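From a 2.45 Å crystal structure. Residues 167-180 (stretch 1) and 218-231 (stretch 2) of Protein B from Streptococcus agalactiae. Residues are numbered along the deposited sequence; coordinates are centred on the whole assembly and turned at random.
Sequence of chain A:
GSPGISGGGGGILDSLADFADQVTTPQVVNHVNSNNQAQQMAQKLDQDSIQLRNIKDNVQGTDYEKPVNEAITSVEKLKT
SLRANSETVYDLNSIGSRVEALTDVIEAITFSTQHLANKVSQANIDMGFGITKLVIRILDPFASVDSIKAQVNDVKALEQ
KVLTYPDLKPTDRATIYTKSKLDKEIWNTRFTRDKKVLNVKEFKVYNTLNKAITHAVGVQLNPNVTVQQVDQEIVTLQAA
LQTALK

Stretch 1 167-180: DLKPTDRATIYTKS
Stretch 2 (218-231) GVQLNPNVTVQQVD

Both stretches belong to one chain and bury 773 Å² between them. Stretch 1 is extended or turned at first. A type I turn runs from Lys169 to Asp172, closed by Asp172 N to Lys169 O at 3.0 Å. Residues 176-178 have helical phi/psi, and the chain is helical by Ser180. Stretch 2 starts as the last part of a helix, with Gly218 to Gln220 helical. A type I turn follows from Asn222 to Val225, and a second helix runs from Val227 onward.

The backbones meet at a single beta bridge, Arg173 with Thr226, whose CA atoms lie 4.4 Å apart. The phi/psi values are -62/140 at Arg173 and -89/173 at Thr226. Two hydrogen bonds flank the bridge: Ala174 N to Val225 O at 3.0 Å and Val227 N to Asp172 O at 3.0 Å. Gln228 N also donates to Pro170 O at 3.0 Å. Thus two amides at the start of the second helix, where no preceding helical turn supplies carbonyls, find acceptors in stretch 1.

Within stretch 2, Thr226 (chi1 p) is the N-cap. Its OG1 accepts a weak bond from Gln229 N at 3.3 Å. Gln229 OE1 accepts from Thr226 N at 2.7 Å. In stretch 1, Lys169 N donates to Asp172 OD2 at 2.7 Å, a side-chain bond across the turn.

The apolar contact centres on Val227 and Val230, both chi1 t and both directed toward stretch 1. Val227 CG2 meets Leu168 CB at 4.1 Å and Thr178 CG2 at 4.0 Å. Ala174 CB lies 3.9 Å from Val230 CG2. Thr178 is chi1 m, and its OG1 shares a 3.1 Å hydrogen bond with Thr175 OG1.

Lys179 (m, t, t, t) reaches out along stretch 2. Its CE packs on Val225 CG2 at 3.6 Å. Its NZ donates to Gln220 O at 2.9 Å and to Asn222 O at a very short 2.4 Å, so the charge is met by backbone carbonyls. The NZ position is less sure, being too close to an atom elsewhere in the model.

Arg173 (t, t, m, chi4 -95°) starts away from stretch 2, but its end comes nearer. NH1 makes a weak 3.3 Å hydrogen bond to Pro223 O and lies 2.5 Å from Asn224 OD1. Both oxygens sit at the guanidinium edge, near its plane.

Water 1 sits between the stretches, its oxygen 2.7 Å from Ala174 O and 3.0 Å from Val225 O.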

ATOM      1  N   ASP A 167      -1.412  13.537  15.332  1.00 54.80           N
ATOM      2  CA  ASP A 167      -1.865  13.845  13.987  1.00 43.97           C
ATOM      3  C   ASP A 167      -1.158  15.092  13.462  1.00 44.41           C
ATOM      4  O   ASP A 167      -0.598  15.888  14.221  1.00 60.85           O
ATOM      5  CB  ASP A 167      -3.380  14.058  13.956  1.00 53.27           C
ATOM      6  CG  ASP A 167      -4.156  12.780  14.202  1.00 68.76           C
ATOM      7  OD1 ASP A 167      -3.658  11.699  13.827  1.00 65.17           O
ATOM      8  OD2 ASP A 167      -5.268  12.857  14.767  1.00 70.11           O
ATOM      9  N   LEU A 168      -1.189  15.253  12.143  1.00 61.05           N
ATOM     10  CA  LEU A 168      -0.617  16.435  11.516  1.00 54.37           C
ATOM     11  C   LEU A 168      -1.537  17.632  11.712  1.00 54.41           C
ATOM     12  O   LEU A 168      -2.757  17.531  11.552  1.00 63.62           O
ATOM     13  CB  LEU A 168      -0.385  16.197  10.025  1.00 53.13           C
ATOM     14  CG  LEU A 168       0.794  15.310   9.620  1.00 58.24           C
ATOM     15  CD1 LEU A 168       0.614  14.802   8.198  1.00 51.65           C
ATOM     16  CD2 LEU A 168       2.105  16.066   9.760  1.00 44.95           C
ATOM     17  N   LYS A 169      -0.945  18.769  12.066  1.00 57.29           N
ATOM     18  CA  LYS A 169      -1.710  20.000  12.146  1.00 62.85           C
ATOM     19  C   LYS A 169      -2.061  20.479  10.738  1.00 56.67           C
ATOM     20  O   LYS A 169      -1.373  20.142   9.770  1.00 60.28           O
ATOM     21  CB  LYS A 169      -0.917  21.078  12.880  1.00 62.86           C
ATOM     22  CG  LYS A 169      -0.919  20.934  14.394  1.00 74.14           C
ATOM     23  CD  LYS A 169      -0.057  22.003  15.047  1.00 70.33           C
ATOM     24  CE  LYS A 169       1.422  21.694  14.890  1.00 72.76           C
ATOM     25  NZ  LYS A 169       1.829  20.521  15.710  1.00 78.73           N
ATOM     26  N   PRO A 170      -3.138  21.256  10.589  1.00 50.94           N
ATOM     27  CA  PRO A 170      -3.454  21.802   9.259  1.00 48.90           C
ATOM     28  C   PRO A 170      -2.350  22.678   8.699  1.00 57.19           C
ATOM     29  O   PRO A 170      -2.235  22.813   7.474  1.00 58.49           O
ATOM     30  CB  PRO A 170      -4.746  22.596   9.502  1.00 40.60           C
ATOM     31  CG  PRO A 170      -5.342  21.986  10.727  1.00 46.76           C
ATOM     32  CD  PRO A 170      -4.174  21.589  11.582  1.00 50.26           C
ATOM     33  N   THR A 171      -1.525  23.271   9.560  1.00 61.31           N
ATOM     34  CA  THR A 171      -0.397  24.083   9.129  1.00 60.17           C
ATOM     35  C   THR A 171       0.873  23.270   8.908  1.00 59.04           C
ATOM     36  O   THR A 171       1.848  23.809   8.375  1.00 61.11           O
ATOM     37  CB  THR A 171      -0.117  25.186  10.157  1.00 69.23           C
ATOM     38  OG1 THR A 171      -0.134  24.628  11.477  1.00 67.59           O
ATOM     39  CG2 THR A 171      -1.173  26.277  10.064  1.00 55.38           C
ATOM     40  N   ASP A 172       0.886  21.999   9.300  1.00 52.39           N
ATOM     41  CA  ASP A 172       2.072  21.175   9.135  1.00 58.94           C
ATOM     42  C   ASP A 172       2.323  20.873   7.662  1.00 55.46           C
ATOM     43  O   ASP A 172       1.405  20.879   6.837  1.00 58.18           O
ATOM     44  CB  ASP A 172       1.932  19.866   9.912  1.00 61.46           C
ATOM     45  CG  ASP A 172       2.203  20.032  11.394  1.00 69.69           C
ATOM     46  OD1 ASP A 172       2.937  20.973  11.764  1.00 71.23           O
ATOM     47  OD2 ASP A 172       1.684  19.220  12.188  1.00 66.61           O
ATOM     48  N   ARG A 173       3.586  20.612   7.339  1.00 52.60           N
ATOM     49  CA  ARG A 173       3.941  20.203   5.988  1.00 44.38           C
ATOM     50  C   ARG A 173       3.254  18.890   5.640  1.00 55.21           C
ATOM     51  O   ARG A 173       3.152  17.983   6.471  1.00 54.81           O
ATOM     52  CB  ARG A 173       5.458  20.058   5.863  1.00 56.71           C
ATOM     53  CG  ARG A 173       5.957  19.876   4.440  1.00 57.58           C
ATOM     54  CD  ARG A 173       7.471  19.753   4.409  1.00 65.92           C
ATOM     55  NE  ARG A 173       8.117  20.818   5.170  1.00 65.06           N
ATOM     56  CZ  ARG A 173       8.563  21.952   4.638  1.00 72.18           C
ATOM     57  NH1 ARG A 173       8.434  22.170   3.337  1.00 73.46           N
ATOM     58  NH2 ARG A 173       9.137  22.866   5.407  1.00 62.78           N
ATOM     59  N   ALA A 174       2.770  18.794   4.406  1.00 51.03           N
ATOM     60  CA  ALA A 174       2.044  17.611   3.974  1.00 54.47           C
ATOM     61  C   ALA A 174       3.007  16.475   3.655  1.00 54.67           C
ATOM     62  O   ALA A 174       4.048  16.680   3.026  1.00 65.61           O
ATOM     63  CB  ALA A 174       1.184  17.929   2.750  1.00 52.07           C
ATOM     64  N   THR A 175       2.655  15.275   4.104  1.00 47.09           N
ATOM     65  CA  THR A 175       3.417  14.079   3.785  1.00 53.79           C
ATOM     66  C   THR A 175       2.863  13.427   2.521  1.00 57.14           C
ATOM     67  O   THR A 175       1.799  13.790   2.016  1.00 49.22           O
ATOM     68  CB  THR A 175       3.390  13.091   4.951  1.00 51.52           C
ATOM     69  OG1 THR A 175       2.060  12.581   5.116  1.00 49.14           O
ATOM     70  CG2 THR A 175       3.830  13.772   6.239  1.00 47.14           C
ATOM     71  N   ILE A 176       3.607  12.445   2.006  1.00 49.10           N
ATOM     72  CA  ILE A 176       3.164  11.734   0.810  1.00 48.43           C
ATOM     73  C   ILE A 176       1.848  11.016   1.070  1.00 46.98           C
ATOM     74  O   ILE A 176       1.023  10.861   0.161  1.00 60.65           O
ATOM     75  CB  ILE A 176       4.264  10.768   0.324  1.00 55.01           C
ATOM     76  CG1 ILE A 176       3.819  10.031  -0.943  1.00 62.49           C
ATOM     77  CG2 ILE A 176       4.648   9.786   1.424  1.00 49.49           C
ATOM     78  CD1 ILE A 176       4.917   9.227  -1.601  1.00 59.51           C
ATOM     79  N   TYR A 177       1.616  10.585   2.312  1.00 51.47           N
ATOM     80  CA  TYR A 177       0.345   9.957   2.654  1.00 56.16           C
ATOM     81  C   TYR A 177      -0.796  10.967   2.644  1.00 50.52           C
ATOM     82  O   TYR A 177      -1.936  10.607   2.327  1.00 54.95           O
ATOM     83  CB  TYR A 177       0.451   9.272   4.017  1.00 41.08           C
ATOM     84  CG  TYR A 177       1.688   8.413   4.150  1.00 44.56           C
ATOM     85  CD1 TYR A 177       1.690   7.095   3.710  1.00 47.49           C
ATOM     86  CD2 TYR A 177       2.857   8.921   4.700  1.00 43.05           C
ATOM     87  CE1 TYR A 177       2.819   6.307   3.822  1.00 39.98           C
ATOM     88  CE2 TYR A 177       3.992   8.141   4.814  1.00 48.85           C
ATOM     89  CZ  TYR A 177       3.967   6.835   4.372  1.00 49.35           C
ATOM     90  OH  TYR A 177       5.094   6.053   4.486  1.00 55.71           O
ATOM     91  N   THR A 178      -0.512  12.228   2.982  1.00 48.15           N
ATOM     92  CA  THR A 178      -1.533  13.266   2.887  1.00 55.57           C
ATOM     93  C   THR A 178      -1.948  13.492   1.440  1.00 56.02           C
ATOM     94  O   THR A 178      -3.132  13.696   1.148  1.00 47.48           O
ATOM     95  CB  THR A 178      -1.020  14.568   3.504  1.00 51.37           C
ATOM     96  OG1 THR A 178      -0.449  14.299   4.790  1.00 60.15           O
ATOM     97  CG2 THR A 178      -2.154  15.571   3.657  1.00 52.20           C
ATOM     98  N   LYS A 179      -0.987  13.450   0.518  1.00 59.29           N
ATOM     99  CA  LYS A 179      -1.258  13.661  -0.897  1.00 62.15           C
ATOM    100  C   LYS A 179      -1.849  12.435  -1.580  1.00 61.32           C
ATOM    101  O   LYS A 179      -2.131  12.495  -2.782  1.00 65.76           O
ATOM    102  CB  LYS A 179       0.025  14.087  -1.614  1.00 53.02           C
ATOM    103  CG  LYS A 179       0.575  15.419  -1.136  1.00 61.89           C
ATOM    104  CD  LYS A 179       1.953  15.683  -1.709  1.00 67.69           C
ATOM    105  CE  LYS A 179       2.432  17.081  -1.362  1.00 55.77           C
ATOM    106  NZ  LYS A 179       3.785  17.356  -1.916  1.00 54.59           N
ATOM    107  N   SER A 180      -2.037  11.331  -0.853  1.00 58.68           N
ATOM    108  CA  SER A 180      -2.665  10.157  -1.449  1.00 58.96           C
ATOM    109  C   SER A 180      -4.109  10.444  -1.836  1.00 56.26           C
ATOM    110  O   SER A 180      -4.602   9.933  -2.849  1.00 59.95           O
ATOM    111  CB  SER A 180      -2.591   8.975  -0.481  1.00 58.38           C
ATOM    112  OG  SER A 180      -3.153   7.809  -1.057  1.00 71.65           O
ATOM    113  N   GLY A 218       0.773  19.908  -9.813  1.00 52.67           N
ATOM    114  CA  GLY A 218       1.818  20.775  -9.292  1.00 53.12           C
ATOM    115  C   GLY A 218       1.782  20.888  -7.781  1.00 53.66           C
ATOM    116  O   GLY A 218       2.828  20.964  -7.130  1.00 54.68           O
ATOM    117  N   VAL A 219       0.580  20.901  -7.201  1.00 45.35           N
ATOM    118  CA  VAL A 219       0.460  20.908  -5.746  1.00 56.24           C
ATOM    119  C   VAL A 219       0.950  19.588  -5.167  1.00 59.13           C
ATOM    120  O   VAL A 219       1.629  19.559  -4.133  1.00 62.75           O
ATOM    121  CB  VAL A 219      -0.994  21.206  -5.334  1.00 47.26           C
ATOM    122  CG1 VAL A 219      -1.206  20.917  -3.856  1.00 55.81           C
ATOM    123  CG2 VAL A 219      -1.348  22.650  -5.654  1.00 44.79           C
ATOM    124  N   GLN A 220       0.624  18.474  -5.830  1.00 47.61           N
ATOM    125  CA  GLN A 220       1.084  17.169  -5.367  1.00 56.54           C
ATOM    126  C   GLN A 220       2.603  17.056  -5.426  1.00 58.02           C
ATOM    127  O   GLN A 220       3.212  16.419  -4.559  1.00 65.38           O
ATOM    128  CB  GLN A 220       0.426  16.064  -6.198  1.00 57.18           C
ATOM    129  CG  GLN A 220       1.091  14.701  -6.085  1.00 71.63           C
ATOM    130  CD  GLN A 220       0.223  13.584  -6.629  1.00 72.47           C
ATOM    131  OE1 GLN A 220      -1.005  13.664  -6.595  1.00 74.76           O
ATOM    132  NE2 GLN A 220       0.857  12.534  -7.138  1.00 68.81           N
ATOM    133  N   LEU A 221       3.231  17.671  -6.426  1.00 55.24           N
ATOM    134  CA  LEU A 221       4.681  17.627  -6.562  1.00 50.00           C
ATOM    135  C   LEU A 221       5.393  18.671  -5.711  1.00 58.54           C
ATOM    136  O   LEU A 221       6.628  18.678  -5.675  1.00 63.72           O
ATOM    137  CB  LEU A 221       5.076  17.807  -8.031  1.00 53.49           C
ATOM    138  CG  LEU A 221       4.662  16.683  -8.982  1.00 55.42           C
ATOM    139  CD1 LEU A 221       4.707  17.160 -10.426  1.00 61.65           C
ATOM    140  CD2 LEU A 221       5.546  15.461  -8.792  1.00 53.61           C
ATOM    141  N   ASN A 222       4.653  19.544  -5.031  1.00 49.78           N
ATOM    142  CA  ASN A 222       5.245  20.577  -4.191  1.00 61.35           C
ATOM    143  C   ASN A 222       5.573  20.002  -2.819  1.00 62.92           C
ATOM    144  O   ASN A 222       4.665  19.608  -2.077  1.00 52.13           O
ATOM    145  CB  ASN A 222       4.293  21.771  -4.065  1.00 57.11           C
ATOM    146  CG  ASN A 222       4.968  23.003  -3.487  1.00 57.66           C
ATOM    147  OD1 ASN A 222       6.018  22.918  -2.850  1.00 65.92           O
ATOM    148  ND2 ASN A 222       4.359  24.163  -3.707  1.00 57.55           N
ATOM    149  N   PRO A 223       6.854  19.932  -2.445  1.00 54.28           N
ATOM    150  CA  PRO A 223       7.212  19.399  -1.123  1.00 57.47           C
ATOM    151  C   PRO A 223       6.940  20.355   0.025  1.00 59.71           C
ATOM    152  O   PRO A 223       7.152  19.975   1.183  1.00 67.04           O
ATOM    153  CB  PRO A 223       8.721  19.119  -1.252  1.00 59.03           C
ATOM    154  CG  PRO A 223       9.041  19.256  -2.723  1.00 53.49           C
ATOM    155  CD  PRO A 223       8.044  20.230  -3.254  1.00 52.62           C
ATOM    156  N   ASN A 224       6.476  21.575  -0.245  1.00 59.84           N
ATOM    157  CA  ASN A 224       6.294  22.581   0.792  1.00 59.75           C
ATOM    158  C   ASN A 224       4.836  22.932   1.050  1.00 57.04           C
ATOM    159  O   ASN A 224       4.563  23.775   1.911  1.00 63.49           O
ATOM    160  CB  ASN A 224       7.072  23.852   0.436  1.00 60.12           C
ATOM    161  CG  ASN A 224       8.562  23.605   0.314  1.00 67.38           C
ATOM    162  OD1 ASN A 224       9.123  22.764   1.018  1.00 60.37           O
ATOM    163  ND2 ASN A 224       9.214  24.338  -0.582  1.00 71.53           N
ATOM    164  N   VAL A 225       3.891  22.320   0.334  1.00 57.69           N
ATOM    165  CA  VAL A 225       2.485  22.598   0.591  1.00 56.26           C
ATOM    166  C   VAL A 225       2.087  22.002   1.936  1.00 56.13           C
ATOM    167  O   VAL A 225       2.610  20.965   2.367  1.00 55.84           O
ATOM    168  CB  VAL A 225       1.589  22.058  -0.538  1.00 59.08           C
ATOM    169  CG1 VAL A 225       1.724  22.919  -1.785  1.00 58.25           C
ATOM    170  CG2 VAL A 225       1.922  20.609  -0.835  1.00 53.69           C
ATOM    171  N   THR A 226       1.154  22.665   2.607  1.00 54.60           N
ATOM    172  CA  THR A 226       0.686  22.216   3.907  1.00 59.75           C
ATOM    173  C   THR A 226      -0.477  21.241   3.748  1.00 50.04           C
ATOM    174  O   THR A 226      -0.992  21.015   2.651  1.00 62.23           O
ATOM    175  CB  THR A 226       0.267  23.409   4.765  1.00 61.19           C
ATOM    176  OG1 THR A 226      -0.725  24.174   4.068  1.00 53.00           O
ATOM    177  CG2 THR A 226       1.466  24.296   5.062  1.00 52.58           C
ATOM    178  N   VAL A 227      -0.884  20.649   4.873  1.00 60.77           N
ATOM    179  CA  VAL A 227      -2.053  19.774   4.875  1.00 53.25           C
ATOM    180  C   VAL A 227      -3.289  20.548   4.436  1.00 57.46           C
ATOM    181  O   VAL A 227      -4.160  20.017   3.735  1.00 59.23           O
ATOM    182  CB  VAL A 227      -2.238  19.138   6.266  1.00 50.23           C
ATOM    183  CG1 VAL A 227      -3.585  18.436   6.367  1.00 38.85           C
ATOM    184  CG2 VAL A 227      -1.102  18.170   6.558  1.00 46.81           C
ATOM    185  N   GLN A 228      -3.374  21.823   4.825  1.00 58.11           N
ATOM    186  CA  GLN A 228      -4.495  22.658   4.408  1.00 61.43           C
ATOM    187  C   GLN A 228      -4.505  22.850   2.896  1.00 57.56           C
ATOM    188  O   GLN A 228      -5.541  22.676   2.245  1.00 59.76           O
ATOM    189  CB  GLN A 228      -4.429  24.009   5.121  1.00 65.05           C
ATOM    190  CG  GLN A 228      -5.419  24.164   6.259  1.00 68.57           C
ATOM    191  CD  GLN A 228      -5.812  25.608   6.490  1.00 81.72           C
ATOM    192  OE1 GLN A 228      -6.904  26.035   6.115  1.00 78.43           O
ATOM    193  NE2 GLN A 228      -4.917  26.373   7.107  1.00 78.22           N
ATOM    194  N   GLN A 229      -3.353  23.206   2.319  1.00 48.44           N
ATOM    195  CA  GLN A 229      -3.287  23.464   0.883  1.00 54.59           C
ATOM    196  C   GLN A 229      -3.646  22.229   0.068  1.00 56.40           C
ATOM    197  O   GLN A 229      -4.147  22.354  -1.056  1.00 60.95           O
ATOM    198  CB  GLN A 229      -1.892  23.961   0.503  1.00 57.17           C
ATOM    199  CG  GLN A 229      -1.572  25.357   1.009  1.00 52.56           C
ATOM    200  CD  GLN A 229      -0.104  25.704   0.866  1.00 59.24           C
ATOM    201  OE1 GLN A 229       0.744  25.174   1.583  1.00 57.14           O
ATOM    202  NE2 GLN A 229       0.204  26.600  -0.066  1.00 62.44           N
ATOM    203  N   VAL A 230      -3.400  21.035   0.608  1.00 53.90           N
ATOM    204  CA  VAL A 230      -3.804  19.815  -0.083  1.00 51.23           C
ATOM    205  C   VAL A 230      -5.319  19.652  -0.030  1.00 56.36           C
ATOM    206  O   VAL A 230      -5.946  19.218  -1.003  1.00 59.32           O
ATOM    207  CB  VAL A 230      -3.072  18.598   0.514  1.00 57.95           C
ATOM    208  CG1 VAL A 230      -3.710  17.298   0.044  1.00 44.43           C
ATOM    209  CG2 VAL A 230      -1.598  18.636   0.143  1.00 43.96           C
ATOM    210  N   ASP A 231      -5.932  20.017   1.100  1.00 58.18           N
ATOM    211  CA  ASP A 231      -7.385  19.926   1.218  1.00 60.21           C
ATOM    212  C   ASP A 231      -8.081  20.903   0.278  1.00 59.04           C
ATOM    213  O   ASP A 231      -9.075  20.549  -0.367  1.00 58.66           O
ATOM    214  CB  ASP A 231      -7.810  20.181   2.665  1.00 60.82           C
ATOM    215  CG  ASP A 231      -7.906  18.904   3.480  1.00 69.10           C
ATOM    216  OD1 ASP A 231      -8.164  17.836   2.888  1.00 78.31           O
ATOM    217  OD2 ASP A 231      -7.727  18.972   4.715  1.00 71.36           O
TER
HETATM  218  O   HOH W   1       4.062  18.613   1.168  1.00 52.94           O